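PDB 3BJ6: transcriptional regulator, MarR family from Silicibacter pomeroyi DSS-3, which probably binds DNA as a dimeric winged helix-turn-helix transcription factor of the MarR family. Local coordinates for residues A27-E30 and R31-R35; L75-V78 and Q79-G82. All coordinates share one frame; numbering follows the deposited sequence.

Interaction 1: A27-E30 and R31-R35; sequences AAVE and RGTLR
The last turns of helix 18-35 carry this contact, in which E30 and L34, one turn apart, lie side by side and point the same way. CG of E30 stands anti to its own backbone N (chi1 176°), and there it meets the methyl CD1 of L34 at 3.7 Å. CG makes the closest approach, and the carboxylate end runs on past the same methyl to water 1, which donates to E30 OE2 at 2.5 Å. A weak link from R31 NE to this water is doubtful, since it holds for one of two conformers of the arginine. With an alanine in place of E30, CD1 of L34 would probably lose the CG it packs on, and the water its carboxylate acceptor.

One residue earlier on each side, V29 and T33 meet methyl to methyl, CG1 to CG2 at 3.8 Å. The hydroxyl of T33 sits between its backbone N and carbonyl carbon (chi1 68°), which brings OG1 to 3.2 Å from E30 O, while its hydrogen bond goes to V38 O just past the helix. Along the backbone, T33 N bonds to V29 O and L34 N to E30 O, both at 2.9 Å, while the bonds from R31 N to A27 O and from G32 N to A28 O are weak. V29 and T33 touch helices 40-51 and 102-123, and A28 packs on F145 of the second subunit: i to i+4 side-chain pairing on an alpha-helix, here in the helical dimer framework of a MarR-type protein.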
ATOM      1  N   ALA A  27     -10.746  -3.169  -0.324  1.00 18.73           N
ATOM      2  CA  ALA A  27     -11.850  -4.058  -0.675  1.00 19.28           C
ATOM      3  C   ALA A  27     -12.584  -4.649   0.560  1.00 18.61           C
ATOM      4  O   ALA A  27     -13.801  -4.701   0.558  1.00 18.54           O
ATOM      5  CB  ALA A  27     -11.382  -5.181  -1.654  1.00 17.93           C
ATOM      6  N   ALA A  28     -11.854  -5.095   1.583  1.00 17.23           N
ATOM      7  CA  ALA A  28     -12.461  -5.597   2.832  1.00 17.61           C
ATOM      8  C   ALA A  28     -13.224  -4.491   3.567  1.00 17.96           C
ATOM      9  O   ALA A  28     -14.359  -4.699   4.016  1.00 18.14           O
ATOM     10  CB  ALA A  28     -11.389  -6.163   3.765  1.00 17.20           C
ATOM     11  N   VAL A  29     -12.598  -3.323   3.693  1.00 16.40           N
ATOM     12  CA  VAL A  29     -13.234  -2.186   4.356  1.00 16.35           C
ATOM     13  C   VAL A  29     -14.563  -1.838   3.655  1.00 17.33           C
ATOM     14  O   VAL A  29     -15.583  -1.654   4.320  1.00 16.57           O
ATOM     15  CB  VAL A  29     -12.282  -0.980   4.419  1.00 16.62           C
ATOM     16  CG1 VAL A  29     -13.037   0.294   4.807  1.00 14.81           C
ATOM     17  CG2 VAL A  29     -11.168  -1.275   5.439  1.00 16.18           C
ATOM     18  N   GLU A  30     -14.543  -1.795   2.323  1.00 17.75           N
ATOM     19  CA  GLU A  30     -15.742  -1.468   1.519  1.00 18.57           C
ATOM     20  C   GLU A  30     -16.930  -2.398   1.786  1.00 18.43           C
ATOM     21  O   GLU A  30     -18.084  -1.967   1.785  1.00 17.21           O
ATOM     22  CB  GLU A  30     -15.402  -1.467   0.023  1.00 19.71           C
ATOM     23  CG  GLU A  30     -16.659  -1.222  -0.840  1.00 22.65           C
ATOM     24  CD  GLU A  30     -16.341  -1.126  -2.312  1.00 26.59           C
ATOM     25  OE1 GLU A  30     -15.832  -0.057  -2.701  1.00 24.59           O
ATOM     26  OE2 GLU A  30     -16.637  -2.095  -3.067  1.00 30.93           O
ATOM     27  N   ARG A  31     -16.648  -3.675   2.014  0.50 18.87           N
ATOM     28  CA  ARG A  31     -17.699  -4.612   2.400  0.50 19.36           C
ATOM     29  C   ARG A  31     -18.419  -4.165   3.667  0.50 19.08           C
ATOM     30  O   ARG A  31     -19.649  -4.214   3.741  0.50 19.11           O
ATOM     31  CB  ARG A  31     -17.145  -6.038   2.543  0.50 19.73           C
ATOM     32  CG  ARG A  31     -16.906  -6.727   1.204  0.50 21.53           C
ATOM     33  CD  ARG A  31     -18.236  -7.237   0.591  0.50 22.15           C
ATOM     34  NE  ARG A  31     -18.967  -6.195  -0.115  0.50 26.02           N
ATOM     35  CZ  ARG A  31     -20.253  -6.232  -0.469  0.50 21.40           C
ATOM     36  NH1 ARG A  31     -21.036  -7.241  -0.154  0.50 19.05           N
ATOM     37  NH2 ARG A  31     -20.753  -5.205  -1.114  0.50 25.46           N
ATOM     38  N   GLY A  32     -17.648  -3.709   4.651  1.00 19.05           N
ATOM     39  CA  GLY A  32     -18.214  -3.197   5.898  1.00 18.32           C
ATOM     40  C   GLY A  32     -18.916  -1.860   5.724  1.00 18.52           C
ATOM     41  O   GLY A  32     -20.012  -1.636   6.265  1.00 19.23           O
ATOM     42  N   THR A  33     -18.318  -0.953   4.953  1.00 16.94           N
ATOM     43  CA  THR A  33     -18.917   0.367   4.803  1.00 16.44           C
ATOM     44  C   THR A  33     -20.237   0.311   4.032  1.00 17.13           C
ATOM     45  O   THR A  33     -21.170   1.058   4.352  1.00 16.23           O
ATOM     46  CB  THR A  33     -17.971   1.390   4.154  1.00 16.86           C
ATOM     47  OG1 THR A  33     -17.722   1.056   2.759  1.00 17.90           O
ATOM     48  CG2 THR A  33     -16.680   1.486   4.924  1.00 15.26           C
ATOM     49  N   LEU A  34     -20.324  -0.537   2.991  1.00 16.17           N
ATOM     50  CA  LEU A  34     -21.552  -0.558   2.193  1.00 16.30           C
ATOM     51  C   LEU A  34     -22.751  -1.111   3.002  1.00 16.44           C
ATOM     52  O   LEU A  34     -23.917  -0.783   2.723  1.00 16.63           O
ATOM     53  CB  LEU A  34     -21.369  -1.364   0.894  1.00 16.32           C
ATOM     54  CG  LEU A  34     -20.437  -0.741  -0.176  1.00 16.68           C
ATOM     55  CD1 LEU A  34     -20.256  -1.750  -1.351  1.00 15.56           C
ATOM     56  CD2 LEU A  34     -20.941   0.593  -0.687  1.00 15.74           C
ATOM     57  N   ARG A  35     -22.475  -1.951   3.987  1.00 16.28           N
ATOM     58  CA  ARG A  35     -23.537  -2.414   4.913  1.00 18.49           C
ATOM     59  C   ARG A  35     -24.179  -1.246   5.654  1.00 18.57           C
ATOM     60  O   ARG A  35     -25.366  -1.295   5.968  1.00 17.51           O
ATOM     61  CB  ARG A  35     -22.986  -3.427   5.908  1.00 19.01           C
ATOM     62  CG  ARG A  35     -23.188  -4.856   5.421  1.00 24.66           C
ATOM     63  CD  ARG A  35     -22.644  -5.900   6.395  1.00 28.30           C
ATOM     64  NE  ARG A  35     -23.591  -6.374   7.416  1.00 31.52           N
ATOM     65  CZ  ARG A  35     -24.401  -7.423   7.286  1.00 31.83           C
ATOM     66  NH1 ARG A  35     -24.456  -8.118   6.141  1.00 32.79           N
ATOM     67  NH2 ARG A  35     -25.159  -7.783   8.310  1.00 32.68           N
TER
HETATM   68  O   HOH W   1     -17.525  -4.366  -2.458  1.00 35.42           O

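Interaction 2: L75-V78 and Q79-G82; sequences LQEV and QRAG
R80 folds back over the turn that precedes it, and its side chain can be followed along the backbone of Q76 and E77. CB lies 3.2 Å from Q76 O, the same carbonyl oxygen that accepts the bond from R80 N at 2.9 Å with an N-H...O angle of 165°. CG leaves anti to the backbone N (chi1 -176°) and the chain stays extended through CD; then a bend at chi3, -25°, swings the head back toward the helix. NE comes to 4.1 Å from Q76 O, and CZ is about as far from it. The guanidinium thus lies over the peptide, with Q76 O 3.8 Å above one face and displaced toward the rim, and CA of E77 on that same face. At the tip, NH2 reaches CB of Q76 at van der Waals distance, while NH1 remains 5.9 Å from E77 OE2. The opposite charges may attract weakly, but the carboxylate of E77 is engaged through OE1 with Q42, and the amide NE2 of Q76 turns back to S72 O.

Around this side chain the helix is ending. Q79 N bonds to L75 O and A81 N to E77 O, each at 3.0 Å; then G82, with positive phi, turns the chain out of the helix in a Schellman motif, its N bonded to Q79 O. G82 O goes on to T101 OG1, just beyond strand 97-100.

The side chains of L75 and V78 are buried in the winged helix-turn-helix domain, where both pack on I45 of helix 40-51 and I84 of strand 84-87. L75 also reaches A57 and L60 of helix 57-64, and the side chain of Q79 touches I84 and R86 of strand 84-87.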
ATOM      1  N   LEU A  75     -16.917  15.305   0.672  1.00 18.69           N
ATOM      2  CA  LEU A  75     -17.706  16.151   1.583  1.00 19.10           C
ATOM      3  C   LEU A  75     -19.111  16.398   1.038  1.00 19.64           C
ATOM      4  O   LEU A  75     -20.078  16.389   1.781  1.00 20.48           O
ATOM      5  CB  LEU A  75     -17.029  17.511   1.845  1.00 19.12           C
ATOM      6  CG  LEU A  75     -15.811  17.472   2.757  1.00 18.71           C
ATOM      7  CD1 LEU A  75     -15.155  18.845   2.828  1.00 17.61           C
ATOM      8  CD2 LEU A  75     -16.152  16.980   4.174  1.00 16.79           C
ATOM      9  N   GLN A  76     -19.221  16.645  -0.254  1.00 19.76           N
ATOM     10  CA  GLN A  76     -20.539  16.856  -0.865  1.00 20.96           C
ATOM     11  C   GLN A  76     -21.429  15.608  -0.784  1.00 20.03           C
ATOM     12  O   GLN A  76     -22.591  15.698  -0.485  1.00 19.71           O
ATOM     13  CB  GLN A  76     -20.380  17.337  -2.308  1.00 21.39           C
ATOM     14  CG  GLN A  76     -19.750  18.775  -2.333  1.00 26.36           C
ATOM     15  CD  GLN A  76     -19.464  19.244  -3.743  1.00 32.99           C
ATOM     16  OE1 GLN A  76     -20.342  19.785  -4.414  1.00 35.99           O
ATOM     17  NE2 GLN A  76     -18.238  19.038  -4.204  1.00 33.53           N
ATOM     18  N   GLU A  77     -20.852  14.449  -1.034  1.00 20.21           N
ATOM     19  CA  GLU A  77     -21.596  13.202  -0.955  1.00 19.39           C
ATOM     20  C   GLU A  77     -22.147  12.972   0.446  1.00 19.36           C
ATOM     21  O   GLU A  77     -23.330  12.639   0.613  1.00 18.21           O
ATOM     22  CB  GLU A  77     -20.699  12.045  -1.382  1.00 19.28           C
ATOM     23  CG  GLU A  77     -20.284  12.049  -2.850  1.00 19.72           C
ATOM     24  CD  GLU A  77     -19.238  10.969  -3.179  1.00 23.10           C
ATOM     25  OE1 GLU A  77     -18.789  10.231  -2.271  1.00 20.91           O
ATOM     26  OE2 GLU A  77     -18.835  10.863  -4.372  1.00 26.36           O
ATOM     27  N   VAL A  78     -21.307  13.137   1.463  1.00 18.87           N
ATOM     28  CA  VAL A  78     -21.776  12.866   2.841  1.00 19.29           C
ATOM     29  C   VAL A  78     -22.733  13.951   3.348  1.00 19.79           C
ATOM     30  O   VAL A  78     -23.629  13.669   4.134  1.00 19.51           O
ATOM     31  CB  VAL A  78     -20.635  12.549   3.855  1.00 19.21           C
ATOM     32  CG1 VAL A  78     -19.898  11.252   3.414  1.00 18.49           C
ATOM     33  CG2 VAL A  78     -19.635  13.701   3.982  1.00 19.00           C
ATOM     34  N   GLN A  79     -22.577  15.173   2.861  1.00 20.27           N
ATOM     35  CA  GLN A  79     -23.479  16.228   3.271  1.00 21.94           C
ATOM     36  C   GLN A  79     -24.852  16.033   2.641  1.00 21.91           C
ATOM     37  O   GLN A  79     -25.869  16.170   3.306  1.00 22.70           O
ATOM     38  CB  GLN A  79     -22.906  17.585   2.896  1.00 21.90           C
ATOM     39  CG  GLN A  79     -23.686  18.737   3.490  1.00 29.00           C
ATOM     40  CD  GLN A  79     -23.043  20.078   3.147  1.00 35.54           C
ATOM     41  OE1 GLN A  79     -23.199  21.037   3.877  1.00 36.57           O
ATOM     42  NE2 GLN A  79     -22.327  20.139   2.005  1.00 38.44           N
ATOM     43  N   ARG A  80     -24.863  15.706   1.362  1.00 22.71           N
ATOM     44  CA  ARG A  80     -26.079  15.378   0.640  1.00 24.18           C
ATOM     45  C   ARG A  80     -26.779  14.190   1.307  1.00 23.81           C
ATOM     46  O   ARG A  80     -28.006  14.127   1.334  1.00 23.40           O
ATOM     47  CB  ARG A  80     -25.692  15.034  -0.813  1.00 25.06           C
ATOM     48  CG  ARG A  80     -26.869  14.752  -1.726  1.00 31.26           C
ATOM     49  CD  ARG A  80     -26.474  14.531  -3.224  1.00 38.78           C
ATOM     50  NE  ARG A  80     -25.217  15.170  -3.635  1.00 45.88           N
ATOM     51  CZ  ARG A  80     -24.163  14.502  -4.136  1.00 48.77           C
ATOM     52  NH1 ARG A  80     -24.232  13.169  -4.280  1.00 47.48           N
ATOM     53  NH2 ARG A  80     -23.046  15.163  -4.499  1.00 46.36           N
ATOM     54  N   ALA A  81     -26.016  13.246   1.848  1.00 22.05           N
ATOM     55  CA  ALA A  81     -26.615  12.075   2.526  1.00 21.76           C
ATOM     56  C   ALA A  81     -27.053  12.394   3.963  1.00 20.98           C
ATOM     57  O   ALA A  81     -27.607  11.539   4.659  1.00 20.49           O
ATOM     58  CB  ALA A  81     -25.667  10.852   2.489  1.00 21.46           C
ATOM     59  N   GLY A  82     -26.821  13.628   4.397  1.00 19.92           N
ATOM     60  CA  GLY A  82     -27.234  14.055   5.737  1.00 19.28           C
ATOM     61  C   GLY A  82     -26.342  13.533   6.868  1.00 19.11           C
ATOM     62  O   GLY A  82     -26.797  13.396   8.018  1.00 18.35           O
TER

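Both contacts lie on the closing turns of a helix, 18-35 for interaction 1 and 68-80 for interaction 2, with no element in common; their centres are 18 Å apart and their nearest atoms about 10 Å. Both send side chains onto helix 40-51. Interaction 1 is the more superficial, with T33 its one buried residue; its chemistry is mostly aliphatic packing with a water on the carboxylate, while A27, A28 and R31 touch the second subunit. Interaction 2 is partly buried: L75 and V78 enter the core of the winged helix-turn-helix domain, which probably binds DNA, its arginine lies over peptide groups, and a glycine turn leads into the wing strands.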